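Local coordinates for AMP-dependent synthetase and ligase (PDB 6QSR), which forms, with a FabA/FabZ-like chain, a dehydratase heterocomplex of aryl polyene pigment biosynthesis, as its hot dog-fold partner, at residues P3-R8 against M49-T54; D27-H32 against L74-T79; V42-W47 against T109-K114; K83-E88 against L92-Y97. One frame throughout, in Å; residues are numbered along the deposited sequence.

Interaction 1 of 4, residues P3-R8 against M49-T54; sequences PIEIHR and MHYAQT
Glu5 CG stands anti to the backbone N (chi1 -168°) and the chain beyond is extended, which brings Glu5 OE2 to Tyr51 OH. Tyr51 CG is anti to the carbonyl carbon (chi1 -71°), beside the backbone N, and this aims the phenol at the strand. Tyr51 OH donates to Glu5 OE2 at 2.8 Å. The hydroxyl comes from above the carboxylate plane, and the carboxylate and ring planes are 63° apart. Arg8 holds the same carboxylate side-on in a salt bridge. Its NE bonds to Glu5 OE1 at 2.7 Å, bent and tilted from the guanidinium plane. Its NH1 bonds to Glu5 OE2 at 2.9 Å, nearly straight, in plane and on the syn lone pair. Glu5 OE2 therefore accepts two donors, and this would favour a charged carboxylate. The two-nitrogen grip also limits rotation of the carboxylate. Arg8 NH1 lies at the edge of the Tyr51 ring, 3.7 Å from Tyr51 CE1, with the guanidinium almost perpendicular to the ring. His50 CD2 lies over one ring face. Strand 4-9 is the outermost strand at its end of the sheet within this chain and pairs with strand 15-21. Ile18 and Leu20 of that strand pack on Tyr51, and Pro3 packs against Trp47 of helix 41-56.

Interaction 2 of 4, residues D27-H32 against L74-T79; sequences DWFRGH and LQPGNT
Phe29 meets Pro76 where two loops come together. Asp27 starts a 3-10 turn: its O accepts from Arg30 N at 3.0 Å. Trp28 turns to helix 41-56, where it packs on Val42 and Ala43. Phe29 follows, with CG anti to the carbonyl carbon (chi1 -63°), and this carries the ring toward 74-79. Pro76 CG sits over the centre of one ring face, 3.6 Å from the centroid and 10° off the normal, a CH-pi contact. Pro76 CD lies beside it, 3.7 Å from Phe29 CE1. Leu74 O lies at the ring edge, 4.4 Å from Phe29 CE1. Phe29 to His32 form a type II turn with Gly31 at positive phi. His32 N closes it on Phe29 O, and His32 ND1 is hydrogen-bonded to Leu38 O. The opposing loop has its own type II turn, Gln75 to Asn78, with Gly77 in the matching place. It is closed by Asn78 N to Gln75 O, and Asn78 OD1 also accepts from Gln75 N at 3.0 Å, while Gln75 OE1 is hydrogen-bonded to Gln36 NE2. Pro37 packs on both Phe29 and Pro76. The contact joins the loop before helix 41-56 to the loop before strand 79-87, beside the FabA/FabZ-like partner chain.

Interaction 3 of 4, residues V42-W47 against T109-K114; sequences VAQIDW and TASQGK
Gln44 presents its flat amide to Ser111 by the oxygen end. Ser111 OG lies 2.6 Å from Gln44 OE1 and donates to it. The C=O...OG angle is 166°, so the hydroxyl approaches almost head-on to the carbonyl. Nearby, the Trp47 indole carries Ala43 O over one face, 3.3 Å above its plane and offset toward the rim. The Gln44 chain is extended beyond CG, and this gives the amide the reach to span from helix to sheet. The nearest CA atoms of the two segments, those of Gln44 and Ser111, are 8.3 Å apart. Ser111 OG sits between its backbone N and carbonyl carbon (chi1 67°), which turns the hydroxyl to Gln44 of the helix. The bond is short and buried, and it pairs two polar groups inside the core. Ala110 and Ser111 both face Tyr97, forming a classic beta bulge. Phe70 of strand 61-70 packs on both Gln44 and Ser111, while Phe95 and Tyr97 of strand 92-99 touch Ser111 on the side of the sheet facing helix 41-56.

Interaction 4 of 4, residues K83-E88 against L92-Y97; sequences KINWDE and LLTFRY
Lys83 to Asp87 pair with Leu92 to Arg96 as antiparallel strands, with axes 4.7 Å apart at closest approach and directions 170° apart. Three hydrogen-bonded pairs, Lys83-Arg96, Asn85-Thr94 and Asp87-Leu92, contribute six backbone bonds. Ile84-Phe95 and Trp86-Leu93 are the non-hydrogen-bonded pairs between them. These four apolar side chains share one sheet face. Ile84 CG2 presses on Leu93 CD1 at 3.3 Å, tighter than usual for carbons. Leu93 CD1 also lies 4.0 Å from Trp86 CB. With CG anti to the backbone N (chi1 168°), the Trp86 ring reaches the Leu92 backbone, its CZ3 lying 3.4 Å from Leu92 N. Glu88 CA sits over one face of this indole, toward its rim. On the other sheet face Asn85 and Thr94 lie side by side, pointing the same way, with Asn85 CB 3.3 Å from Thr94 OG1. A water joins the two strands there, 3.0 Å from Asn85 O, 2.8 Å from Leu92 O and 2.9 Å from Thr94 OG1. Arg96 is salt-bridged to Asp98. Ile84, Leu93 and Phe95 pack on helix 41-56. The hairpin is part of the antiparallel sheet that wraps round helix 41-56, as in the hot dog fold.

In the fold
Helix 41-56 joins interactions 1 and 3, whose centres are about 12 Å apart; Pro3 CD touches Trp47 CE2 at 3.5 Å. Interaction 4 lines the same helix: Ala52 CB lies 3.4 Å from Leu93 CD2. It meets interaction 3 where Tyr97 OH is 2.7 Å from Gln44 O, a probable hydrogen bond between sheet and helix. Interaction 2 touches interaction 3, where Trp28 CD2 lies 3.4 Å from Ala43 CB; its centre is about 23 Å from that of interaction 4. In FabZ relatives the catalytic histidine lies in a GHFP sequence. His32 falls in such a sequence here, though its role is not established, and its ring meets His34 of the FabA/FabZ-like partner chain.

Interaction 1 of 4, residues P3-R8 against M49-T54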
loop_
_atom_site.group_PDB
_atom_site.type_symbol
_atom_site.label_atom_id
_atom_site.label_comp_id
_atom_site.label_asym_id
_atom_site.label_seq_id
_atom_site.Cartn_x
_atom_site.Cartn_y
_atom_site.Cartn_z
ATOM N N PRO A 3 -6.663 13.030 -4.889
ATOM C CA PRO A 3 -8.026 13.303 -4.452
ATOM C C PRO A 3 -8.377 14.787 -4.580
ATOM O O PRO A 3 -7.539 15.583 -4.994
ATOM C CB PRO A 3 -8.001 12.873 -2.989
ATOM C CG PRO A 3 -6.602 13.133 -2.550
ATOM C CD PRO A 3 -5.720 13.186 -3.769
ATOM N N ILE A 4 -9.610 15.146 -4.226
ATOM C CA ILE A 4 -10.075 16.528 -4.332
ATOM C C ILE A 4 -9.580 17.316 -3.121
ATOM O O ILE A 4 -9.864 16.955 -1.979
ATOM C CB ILE A 4 -11.620 16.602 -4.474
ATOM C CG1 ILE A 4 -12.027 16.131 -5.876
ATOM C CG2 ILE A 4 -12.140 18.017 -4.243
ATOM C CD1 ILE A 4 -13.436 15.599 -5.961
ATOM N N GLU A 5 -8.843 18.391 -3.378
ATOM C CA GLU A 5 -8.306 19.221 -2.304
ATOM C C GLU A 5 -9.293 20.339 -1.978
ATOM O O GLU A 5 -9.556 21.199 -2.817
ATOM C CB GLU A 5 -6.950 19.810 -2.690
ATOM C CG GLU A 5 -6.230 20.432 -1.508
ATOM C CD GLU A 5 -4.890 21.022 -1.879
ATOM O OE1 GLU A 5 -4.621 22.173 -1.480
ATOM O OE2 GLU A 5 -4.102 20.342 -2.567
ATOM N N ILE A 6 -9.818 20.320 -0.756
ATOM C CA ILE A 6 -10.774 21.322 -0.285
ATOM C C ILE A 6 -10.045 22.559 0.243
ATOM O O ILE A 6 -10.463 23.680 -0.038
ATOM C CB ILE A 6 -11.712 20.741 0.809
ATOM C CG1 ILE A 6 -12.458 19.497 0.292
ATOM C CG2 ILE A 6 -12.708 21.789 1.307
ATOM C CD1 ILE A 6 -13.319 19.719 -0.938
ATOM N N HIS A 7 -8.968 22.348 1.004
ATOM C CA HIS A 7 -8.226 23.434 1.645
ATOM C C HIS A 7 -6.808 22.983 2.012
ATOM O O HIS A 7 -6.588 21.812 2.319
ATOM C CB HIS A 7 -8.976 23.883 2.909
ATOM C CG HIS A 7 -8.507 25.191 3.473
ATOM N ND1 HIS A 7 -8.127 25.339 4.791
ATOM C CD2 HIS A 7 -8.365 26.411 2.902
ATOM C CE1 HIS A 7 -7.772 26.593 5.005
ATOM N NE2 HIS A 7 -7.905 27.265 3.876
ATOM N N ARG A 8 -5.849 23.904 1.959
ATOM C CA ARG A 8 -4.527 23.664 2.543
ATOM C C ARG A 8 -4.069 24.839 3.397
ATOM O O ARG A 8 -4.375 25.998 3.104
ATOM C CB ARG A 8 -3.473 23.322 1.479
ATOM C CG ARG A 8 -3.130 24.434 0.493
ATOM C CD ARG A 8 -1.882 24.122 -0.325
ATOM N NE ARG A 8 -2.095 23.031 -1.278
ATOM C CZ ARG A 8 -1.350 22.790 -2.360
ATOM N NH1 ARG A 8 -1.663 21.763 -3.149
ATOM N NH2 ARG A 8 -0.298 23.550 -2.673
ATOM N N MET A 49 3.611 11.576 0.289
ATOM C CA MET A 49 4.808 11.843 -0.516
ATOM C C MET A 49 4.640 12.995 -1.520
ATOM O O MET A 49 5.594 13.732 -1.750
ATOM C CB MET A 49 5.267 10.573 -1.226
ATOM C CG MET A 49 5.706 9.474 -0.268
ATOM S SD MET A 49 7.143 9.870 0.748
ATOM C CE MET A 49 8.239 10.575 -0.488
ATOM N N HIS A 50 3.447 13.148 -2.104
ATOM C CA HIS A 50 3.170 14.248 -3.044
ATOM C C HIS A 50 3.253 15.613 -2.365
ATOM O O HIS A 50 3.909 16.519 -2.869
ATOM C CB HIS A 50 1.792 14.101 -3.708
ATOM C CG HIS A 50 1.357 15.320 -4.468
ATOM N ND1 HIS A 50 1.937 15.702 -5.658
ATOM C CD2 HIS A 50 0.423 16.261 -4.187
ATOM C CE1 HIS A 50 1.366 16.815 -6.088
ATOM N NE2 HIS A 50 0.444 17.174 -5.214
ATOM N N TYR A 51 2.567 15.754 -1.235
ATOM C CA TYR A 51 2.595 17.004 -0.482
ATOM C C TYR A 51 3.960 17.257 0.160
ATOM O O TYR A 51 4.417 18.409 0.221
ATOM C CB TYR A 51 1.465 17.042 0.551
ATOM C CG TYR A 51 0.106 17.209 -0.092
ATOM C CD1 TYR A 51 -0.249 18.414 -0.701
ATOM C CD2 TYR A 51 -0.826 16.167 -0.099
ATOM C CE1 TYR A 51 -1.492 18.579 -1.300
ATOM C CE2 TYR A 51 -2.070 16.322 -0.695
ATOM C CZ TYR A 51 -2.398 17.528 -1.295
ATOM O OH TYR A 51 -3.628 17.693 -1.884
ATOM N N ALA A 52 4.625 16.191 0.599
ATOM C CA ALA A 52 5.980 16.305 1.164
ATOM C C ALA A 52 6.979 16.833 0.134
ATOM O O ALA A 52 7.648 17.845 0.363
ATOM C CB ALA A 52 6.443 14.965 1.705
ATOM N N GLN A 53 7.053 16.146 -1.004
ATOM C CA GLN A 53 7.972 16.509 -2.084
ATOM C C GLN A 53 7.637 17.832 -2.807
ATOM O O GLN A 53 8.517 18.403 -3.451
ATOM C CB GLN A 53 8.095 15.350 -3.087
ATOM C CG GLN A 53 8.729 14.098 -2.483
ATOM C CD GLN A 53 8.876 12.954 -3.475
ATOM O OE1 GLN A 53 7.968 12.666 -4.253
ATOM N NE2 GLN A 53 10.022 12.281 -3.434
ATOM N N THR A 54 6.392 18.316 -2.703
ATOM C CA THR A 54 5.993 19.600 -3.313
ATOM C C THR A 54 5.981 20.803 -2.355
ATOM O O THR A 54 6.289 21.914 -2.778
ATOM C CB THR A 54 4.618 19.507 -4.007
ATOM O OG1 THR A 54 3.604 19.142 -3.060
ATOM C CG2 THR A 54 4.665 18.496 -5.146
#

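Interaction 2 of 4, residues D27-H32 against L74-T79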
loop_
_atom_site.group_PDB
_atom_site.type_symbol
_atom_site.label_atom_id
_atom_site.label_comp_id
_atom_site.label_asym_id
_atom_site.label_seq_id
_atom_site.Cartn_x
_atom_site.Cartn_y
_atom_site.Cartn_z
ATOM N N ASP A 27 -9.791 6.688 -8.902
ATOM C CA ASP A 27 -9.410 5.417 -9.546
ATOM C C ASP A 27 -8.818 4.347 -8.609
ATOM O O ASP A 27 -8.902 3.158 -8.915
ATOM C CB ASP A 27 -8.529 5.629 -10.799
ATOM C CG ASP A 27 -7.442 6.670 -10.607
ATOM O OD1 ASP A 27 -7.211 7.108 -9.459
ATOM O OD2 ASP A 27 -6.824 7.063 -11.620
ATOM N N TRP A 28 -8.266 4.766 -7.466
ATOM C CA TRP A 28 -7.857 3.852 -6.384
ATOM C C TRP A 28 -8.941 2.869 -5.930
ATOM O O TRP A 28 -8.629 1.755 -5.515
ATOM C CB TRP A 28 -7.428 4.647 -5.143
ATOM C CG TRP A 28 -6.197 5.466 -5.307
ATOM C CD1 TRP A 28 -6.119 6.822 -5.419
ATOM C CD2 TRP A 28 -4.854 4.979 -5.364
ATOM N NE1 TRP A 28 -4.805 7.214 -5.538
ATOM C CE2 TRP A 28 -4.008 6.101 -5.504
ATOM C CE3 TRP A 28 -4.283 3.702 -5.302
ATOM C CZ2 TRP A 28 -2.614 5.983 -5.594
ATOM C CZ3 TRP A 28 -2.894 3.584 -5.389
ATOM C CH2 TRP A 28 -2.080 4.719 -5.533
ATOM N N PHE A 29 -10.201 3.303 -5.964
ATOM C CA PHE A 29 -11.329 2.454 -5.569
ATOM C C PHE A 29 -11.719 1.416 -6.621
ATOM O O PHE A 29 -12.391 0.448 -6.283
ATOM C CB PHE A 29 -12.564 3.306 -5.244
ATOM C CG PHE A 29 -12.380 4.235 -4.080
ATOM C CD1 PHE A 29 -12.099 3.740 -2.808
ATOM C CD2 PHE A 29 -12.527 5.605 -4.243
ATOM C CE1 PHE A 29 -11.949 4.599 -1.729
ATOM C CE2 PHE A 29 -12.365 6.466 -3.170
ATOM C CZ PHE A 29 -12.080 5.964 -1.913
ATOM N N ARG A 30 -11.315 1.614 -7.881
ATOM C CA ARG A 30 -11.650 0.687 -8.975
ATOM C C ARG A 30 -11.077 -0.715 -8.738
ATOM O O ARG A 30 -9.855 -0.902 -8.712
ATOM C CB ARG A 30 -11.136 1.200 -10.321
ATOM C CG ARG A 30 -11.667 2.558 -10.757
ATOM C CD ARG A 30 -11.508 2.769 -12.255
ATOM N NE ARG A 30 -12.479 1.940 -12.979
ATOM C CZ ARG A 30 -12.217 1.051 -13.944
ATOM N NH1 ARG A 30 -10.982 0.843 -14.408
ATOM N NH2 ARG A 30 -13.228 0.371 -14.481
ATOM N N GLY A 31 -11.963 -1.692 -8.561
ATOM C CA GLY A 31 -11.560 -3.067 -8.250
ATOM C C GLY A 31 -11.020 -3.268 -6.841
ATOM O O GLY A 31 -10.415 -4.300 -6.554
ATOM N N HIS A 32 -11.247 -2.295 -5.960
ATOM C CA HIS A 32 -10.700 -2.307 -4.607
ATOM C C HIS A 32 -11.748 -1.711 -3.657
ATOM O O HIS A 32 -11.583 -0.587 -3.199
ATOM C CB HIS A 32 -9.389 -1.506 -4.585
ATOM C CG HIS A 32 -8.578 -1.691 -3.339
ATOM N ND1 HIS A 32 -8.899 -1.086 -2.144
ATOM C CD2 HIS A 32 -7.438 -2.385 -3.112
ATOM C CE1 HIS A 32 -8.006 -1.417 -1.231
ATOM N NE2 HIS A 32 -7.104 -2.198 -1.794
ATOM N N LEU A 74 -11.238 3.688 5.225
ATOM C CA LEU A 74 -11.680 4.896 4.545
ATOM C C LEU A 74 -12.382 4.520 3.252
ATOM O O LEU A 74 -11.953 3.608 2.550
ATOM C CB LEU A 74 -10.484 5.803 4.258
ATOM C CG LEU A 74 -9.755 6.300 5.517
ATOM C CD1 LEU A 74 -8.519 7.095 5.147
ATOM C CD2 LEU A 74 -10.680 7.145 6.378
ATOM N N GLN A 75 -13.468 5.227 2.956
ATOM C CA GLN A 75 -14.330 4.925 1.810
ATOM C C GLN A 75 -14.775 6.214 1.118
ATOM O O GLN A 75 -14.598 7.305 1.669
ATOM C CB GLN A 75 -15.546 4.106 2.267
ATOM C CG GLN A 75 -16.485 4.809 3.234
ATOM C CD GLN A 75 -17.733 3.995 3.535
ATOM O OE1 GLN A 75 -18.201 3.210 2.706
ATOM N NE2 GLN A 75 -18.284 4.187 4.725
ATOM N N PRO A 76 -15.369 6.103 -0.091
ATOM C CA PRO A 76 -15.817 7.321 -0.755
ATOM C C PRO A 76 -16.868 8.081 0.055
ATOM O O PRO A 76 -17.663 7.461 0.773
ATOM C CB PRO A 76 -16.409 6.814 -2.072
ATOM C CG PRO A 76 -15.770 5.496 -2.301
ATOM C CD PRO A 76 -15.548 4.915 -0.944
ATOM N N GLY A 77 -16.832 9.409 -0.051
ATOM C CA GLY A 77 -17.670 10.288 0.749
ATOM C C GLY A 77 -16.985 10.824 1.995
ATOM O O GLY A 77 -17.435 11.830 2.546
ATOM N N ASN A 78 -15.908 10.167 2.444
ATOM C CA ASN A 78 -15.153 10.634 3.607
ATOM C C ASN A 78 -14.362 11.895 3.278
ATOM O O ASN A 78 -13.871 12.071 2.157
ATOM C CB ASN A 78 -14.174 9.575 4.125
ATOM C CG ASN A 78 -14.855 8.358 4.738
ATOM O OD1 ASN A 78 -14.214 7.325 4.915
ATOM N ND2 ASN A 78 -16.139 8.468 5.074
ATOM N N THR A 79 -14.275 12.771 4.273
ATOM C CA THR A 79 -13.397 13.925 4.247
ATOM C C THR A 79 -12.283 13.618 5.238
ATOM O O THR A 79 -12.545 13.147 6.352
ATOM C CB THR A 79 -14.149 15.212 4.626
ATOM O OG1 THR A 79 -15.169 15.456 3.654
ATOM C CG2 THR A 79 -13.212 16.418 4.657
#

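Interaction 3 of 4, residues V42-W47 against T109-K114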
loop_
_atom_site.group_PDB
_atom_site.type_symbol
_atom_site.label_atom_id
_atom_site.label_comp_id
_atom_site.label_asym_id
_atom_site.label_seq_id
_atom_site.Cartn_x
_atom_site.Cartn_y
_atom_site.Cartn_z
ATOM N N VAL A 42 -1.522 2.177 0.556
ATOM C CA VAL A 42 -0.521 2.788 -0.324
ATOM C C VAL A 42 -0.921 4.155 -0.905
ATOM O O VAL A 42 -0.056 4.991 -1.138
ATOM C CB VAL A 42 -0.102 1.819 -1.452
ATOM C CG1 VAL A 42 -1.190 1.670 -2.518
ATOM C CG2 VAL A 42 1.216 2.248 -2.082
ATOM N N ALA A 43 -2.214 4.373 -1.146
ATOM C CA ALA A 43 -2.693 5.659 -1.657
ATOM C C ALA A 43 -2.494 6.769 -0.634
ATOM O O ALA A 43 -2.139 7.895 -0.994
ATOM C CB ALA A 43 -4.154 5.568 -2.068
ATOM N N GLN A 44 -2.698 6.425 0.638
ATOM C CA GLN A 44 -2.479 7.344 1.756
ATOM C C GLN A 44 -0.999 7.730 1.873
ATOM O O GLN A 44 -0.676 8.891 2.140
ATOM C CB GLN A 44 -2.992 6.729 3.067
ATOM C CG GLN A 44 -4.503 6.468 3.078
ATOM C CD GLN A 44 -4.955 5.708 4.315
ATOM O OE1 GLN A 44 -4.680 6.116 5.440
ATOM N NE2 GLN A 44 -5.656 4.593 4.109
ATOM N N ILE A 45 -0.117 6.773 1.623
ATOM C CA ILE A 45 1.333 7.036 1.589
ATOM C C ILE A 45 1.686 7.879 0.353
ATOM O O ILE A 45 2.483 8.832 0.450
ATOM C CB ILE A 45 2.144 5.729 1.651
ATOM C CG1 ILE A 45 1.913 5.044 3.004
ATOM C CG2 ILE A 45 3.640 5.992 1.482
ATOM C CD1 ILE A 45 2.146 3.560 2.985
ATOM N N ASP A 46 1.064 7.544 -0.782
ATOM C CA ASP A 46 1.292 8.238 -2.054
ATOM C C ASP A 46 1.059 9.754 -1.925
ATOM O O ASP A 46 1.897 10.540 -2.344
ATOM C CB ASP A 46 0.431 7.619 -3.169
ATOM C CG ASP A 46 0.859 8.054 -4.563
ATOM O OD1 ASP A 46 1.954 7.662 -5.013
ATOM O OD2 ASP A 46 0.091 8.770 -5.227
ATOM N N TRP A 47 -0.049 10.157 -1.295
ATOM C CA TRP A 47 -0.379 11.577 -1.140
ATOM C C TRP A 47 0.528 12.287 -0.128
ATOM O O TRP A 47 0.938 13.420 -0.355
ATOM C CB TRP A 47 -1.854 11.761 -0.753
ATOM C CG TRP A 47 -2.808 11.095 -1.697
ATOM C CD1 TRP A 47 -2.603 10.812 -3.022
ATOM C CD2 TRP A 47 -4.128 10.638 -1.389
ATOM N NE1 TRP A 47 -3.711 10.183 -3.550
ATOM C CE2 TRP A 47 -4.664 10.072 -2.571
ATOM C CE3 TRP A 47 -4.910 10.642 -0.226
ATOM C CZ2 TRP A 47 -5.954 9.519 -2.623
ATOM C CZ3 TRP A 47 -6.195 10.083 -0.279
ATOM C CH2 TRP A 47 -6.695 9.528 -1.469
ATOM N N THR A 109 -8.740 9.115 14.255
ATOM C CA THR A 109 -7.491 8.894 13.503
ATOM C C THR A 109 -7.647 7.655 12.627
ATOM O O THR A 109 -7.997 6.584 13.117
ATOM C CB THR A 109 -6.256 8.726 14.410
ATOM O OG1 THR A 109 -6.101 9.883 15.232
ATOM C CG2 THR A 109 -4.975 8.551 13.573
ATOM N N ALA A 110 -7.414 7.826 11.331
ATOM C CA ALA A 110 -7.537 6.753 10.365
ATOM C C ALA A 110 -6.187 6.081 10.186
ATOM O O ALA A 110 -6.095 4.855 10.167
ATOM C CB ALA A 110 -8.053 7.286 9.040
ATOM N N SER A 111 -5.136 6.881 10.049
ATOM C CA SER A 111 -3.795 6.320 9.904
ATOM C C SER A 111 -2.716 7.272 10.389
ATOM O O SER A 111 -2.936 8.468 10.534
ATOM C CB SER A 111 -3.547 5.924 8.447
ATOM O OG SER A 111 -3.500 7.062 7.613
ATOM N N GLN A 112 -1.536 6.725 10.639
ATOM C CA GLN A 112 -0.416 7.526 11.101
ATOM C C GLN A 112 0.872 6.807 10.773
ATOM O O GLN A 112 0.913 5.574 10.760
ATOM C CB GLN A 112 -0.526 7.792 12.607
ATOM C CG GLN A 112 -0.629 6.533 13.457
ATOM C CD GLN A 112 -1.118 6.781 14.878
ATOM O OE1 GLN A 112 -1.656 7.841 15.200
ATOM N NE2 GLN A 112 -0.942 5.786 15.732
ATOM N N GLY A 113 1.920 7.560 10.473
ATOM C CA GLY A 113 3.201 6.916 10.205
ATOM C C GLY A 113 4.420 7.795 10.183
ATOM O O GLY A 113 4.324 9.017 10.330
ATOM N N LYS A 114 5.565 7.130 10.004
ATOM C CA LYS A 114 6.891 7.751 9.987
ATOM C C LYS A 114 7.662 7.252 8.771
ATOM O O LYS A 114 7.893 6.041 8.633
ATOM C CB LYS A 114 7.669 7.374 11.249
ATOM C CG LYS A 114 7.051 7.861 12.549
ATOM C CD LYS A 114 7.628 7.145 13.758
ATOM C CE LYS A 114 9.080 7.514 14.003
ATOM N NZ LYS A 114 9.580 6.876 15.255
#

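Interaction 4 of 4, residues K83-E88 against L92-Y97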
loop_
_atom_site.group_PDB
_atom_site.type_symbol
_atom_site.label_atom_id
_atom_site.label_comp_id
_atom_site.label_asym_id
_atom_site.label_seq_id
_atom_site.Cartn_x
_atom_site.Cartn_y
_atom_site.Cartn_z
ATOM N N LYS A 83 -2.260 15.755 8.246
ATOM C CA LYS A 83 -1.278 16.572 8.946
ATOM C C LYS A 83 0.079 15.941 8.667
ATOM O O LYS A 83 0.236 14.744 8.881
ATOM C CB LYS A 83 -1.600 16.547 10.442
ATOM C CG LYS A 83 -0.553 17.123 11.395
ATOM C CD LYS A 83 -0.479 16.260 12.653
ATOM C CE LYS A 83 0.334 16.894 13.768
ATOM N NZ LYS A 83 -0.137 16.383 15.089
ATOM N N ILE A 84 1.028 16.735 8.162
ATOM C CA ILE A 84 2.387 16.262 7.842
ATOM C C ILE A 84 3.413 17.193 8.480
ATOM O O ILE A 84 3.277 18.418 8.400
ATOM C CB ILE A 84 2.666 16.226 6.316
ATOM C CG1 ILE A 84 1.633 15.380 5.565
ATOM C CG2 ILE A 84 4.048 15.641 6.048
ATOM C CD1 ILE A 84 1.587 15.662 4.078
ATOM N N ASN A 85 4.444 16.603 9.083
ATOM C CA ASN A 85 5.556 17.342 9.663
ATOM C C ASN A 85 6.851 16.789 9.072
ATOM O O ASN A 85 7.053 15.570 9.050
ATOM C CB ASN A 85 5.540 17.182 11.181
ATOM C CG ASN A 85 6.640 17.968 11.871
ATOM O OD1 ASN A 85 7.810 17.564 11.882
ATOM N ND2 ASN A 85 6.266 19.088 12.471
ATOM N N TRP A 86 7.704 17.689 8.580
ATOM C CA TRP A 86 9.015 17.336 8.041
ATOM C C TRP A 86 10.094 17.826 9.002
ATOM O O TRP A 86 10.170 19.024 9.291
ATOM C CB TRP A 86 9.177 17.955 6.649
ATOM C CG TRP A 86 10.559 17.917 6.073
ATOM C CD1 TRP A 86 11.270 18.978 5.594
ATOM C CD2 TRP A 86 11.382 16.762 5.889
ATOM N NE1 TRP A 86 12.491 18.554 5.121
ATOM C CE2 TRP A 86 12.587 17.200 5.298
ATOM C CE3 TRP A 86 11.224 15.398 6.181
ATOM C CZ2 TRP A 86 13.624 16.321 4.975
ATOM C CZ3 TRP A 86 12.256 14.524 5.866
ATOM C CH2 TRP A 86 13.447 14.995 5.275
ATOM N N ASP A 87 10.902 16.893 9.507
ATOM C CA ASP A 87 12.028 17.204 10.385
ATOM C C ASP A 87 13.301 16.921 9.584
ATOM O O ASP A 87 13.742 15.777 9.469
ATOM C CB ASP A 87 11.962 16.374 11.671
ATOM C CG ASP A 87 12.918 16.871 12.744
ATOM O OD1 ASP A 87 14.002 17.373 12.398
ATOM O OD2 ASP A 87 12.585 16.755 13.945
ATOM N N GLU A 88 13.868 17.977 9.012
ATOM C CA GLU A 88 14.981 17.851 8.078
ATOM C C GLU A 88 16.227 17.262 8.732
ATOM O O GLU A 88 16.901 16.418 8.136
ATOM C CB GLU A 88 15.302 19.213 7.450
ATOM C CG GLU A 88 16.328 19.145 6.325
ATOM C CD GLU A 88 16.713 20.511 5.777
ATOM O OE1 GLU A 88 16.442 21.537 6.434
ATOM O OE2 GLU A 88 17.310 20.554 4.687
ATOM N N LEU A 92 13.141 12.954 8.717
ATOM C CA LEU A 92 11.931 12.265 9.173
ATOM C C LEU A 92 10.657 13.028 8.847
ATOM O O LEU A 92 10.477 14.180 9.252
ATOM C CB LEU A 92 12.012 12.027 10.681
ATOM C CG LEU A 92 10.933 11.175 11.350
ATOM C CD1 LEU A 92 11.045 9.725 10.911
ATOM C CD2 LEU A 92 11.032 11.290 12.866
ATOM N N LEU A 93 9.783 12.351 8.108
ATOM C CA LEU A 93 8.479 12.839 7.726
ATOM C C LEU A 93 7.460 12.047 8.542
ATOM O O LEU A 93 7.453 10.807 8.502
ATOM C CB LEU A 93 8.279 12.591 6.232
ATOM C CG LEU A 93 7.074 13.155 5.497
ATOM C CD1 LEU A 93 7.137 14.679 5.438
ATOM C CD2 LEU A 93 7.015 12.559 4.091
ATOM N N THR A 94 6.611 12.762 9.275
ATOM C CA THR A 94 5.574 12.155 10.095
ATOM C C THR A 94 4.236 12.634 9.592
ATOM O O THR A 94 4.114 13.778 9.146
ATOM C CB THR A 94 5.755 12.515 11.577
ATOM O OG1 THR A 94 5.914 13.924 11.702
ATOM C CG2 THR A 94 7.002 11.861 12.121
ATOM N N PHE A 95 3.239 11.754 9.643
ATOM C CA PHE A 95 1.898 12.075 9.136
ATOM C C PHE A 95 0.790 11.421 9.937
ATOM O O PHE A 95 0.988 10.412 10.611
ATOM C CB PHE A 95 1.732 11.703 7.650
ATOM C CG PHE A 95 1.667 10.222 7.388
ATOM C CD1 PHE A 95 2.831 9.486 7.188
ATOM C CD2 PHE A 95 0.448 9.557 7.336
ATOM C CE1 PHE A 95 2.781 8.120 6.946
ATOM C CE2 PHE A 95 0.396 8.182 7.096
ATOM C CZ PHE A 95 1.563 7.467 6.901
ATOM N N ARG A 96 -0.396 11.998 9.805
ATOM C CA ARG A 96 -1.572 11.481 10.461
ATOM C C ARG A 96 -2.753 11.867 9.580
ATOM O O ARG A 96 -2.808 12.996 9.093
ATOM C CB ARG A 96 -1.662 12.076 11.871
ATOM C CG ARG A 96 -2.907 11.731 12.665
ATOM C CD ARG A 96 -2.902 12.443 14.013
ATOM N NE ARG A 96 -4.123 12.161 14.773
ATOM C CZ ARG A 96 -4.551 12.842 15.841
ATOM N NH1 ARG A 96 -3.870 13.885 16.323
ATOM N NH2 ARG A 96 -5.684 12.475 16.438
ATOM N N TYR A 97 -3.633 10.909 9.308
ATOM C CA TYR A 97 -4.905 11.180 8.643
ATOM C C TYR A 97 -5.993 11.072 9.691
ATOM O O TYR A 97 -6.108 10.040 10.349
ATOM C CB TYR A 97 -5.189 10.153 7.548
ATOM C CG TYR A 97 -4.460 10.344 6.234
ATOM C CD1 TYR A 97 -3.203 9.759 6.006
ATOM C CD2 TYR A 97 -5.051 11.060 5.192
ATOM C CE1 TYR A 97 -2.555 9.906 4.787
ATOM C CE2 TYR A 97 -4.409 11.215 3.969
ATOM C CZ TYR A 97 -3.168 10.636 3.767
ATOM O OH TYR A 97 -2.557 10.806 2.547
HETATM O O HOH W 1 8.717 14.700 11.426
#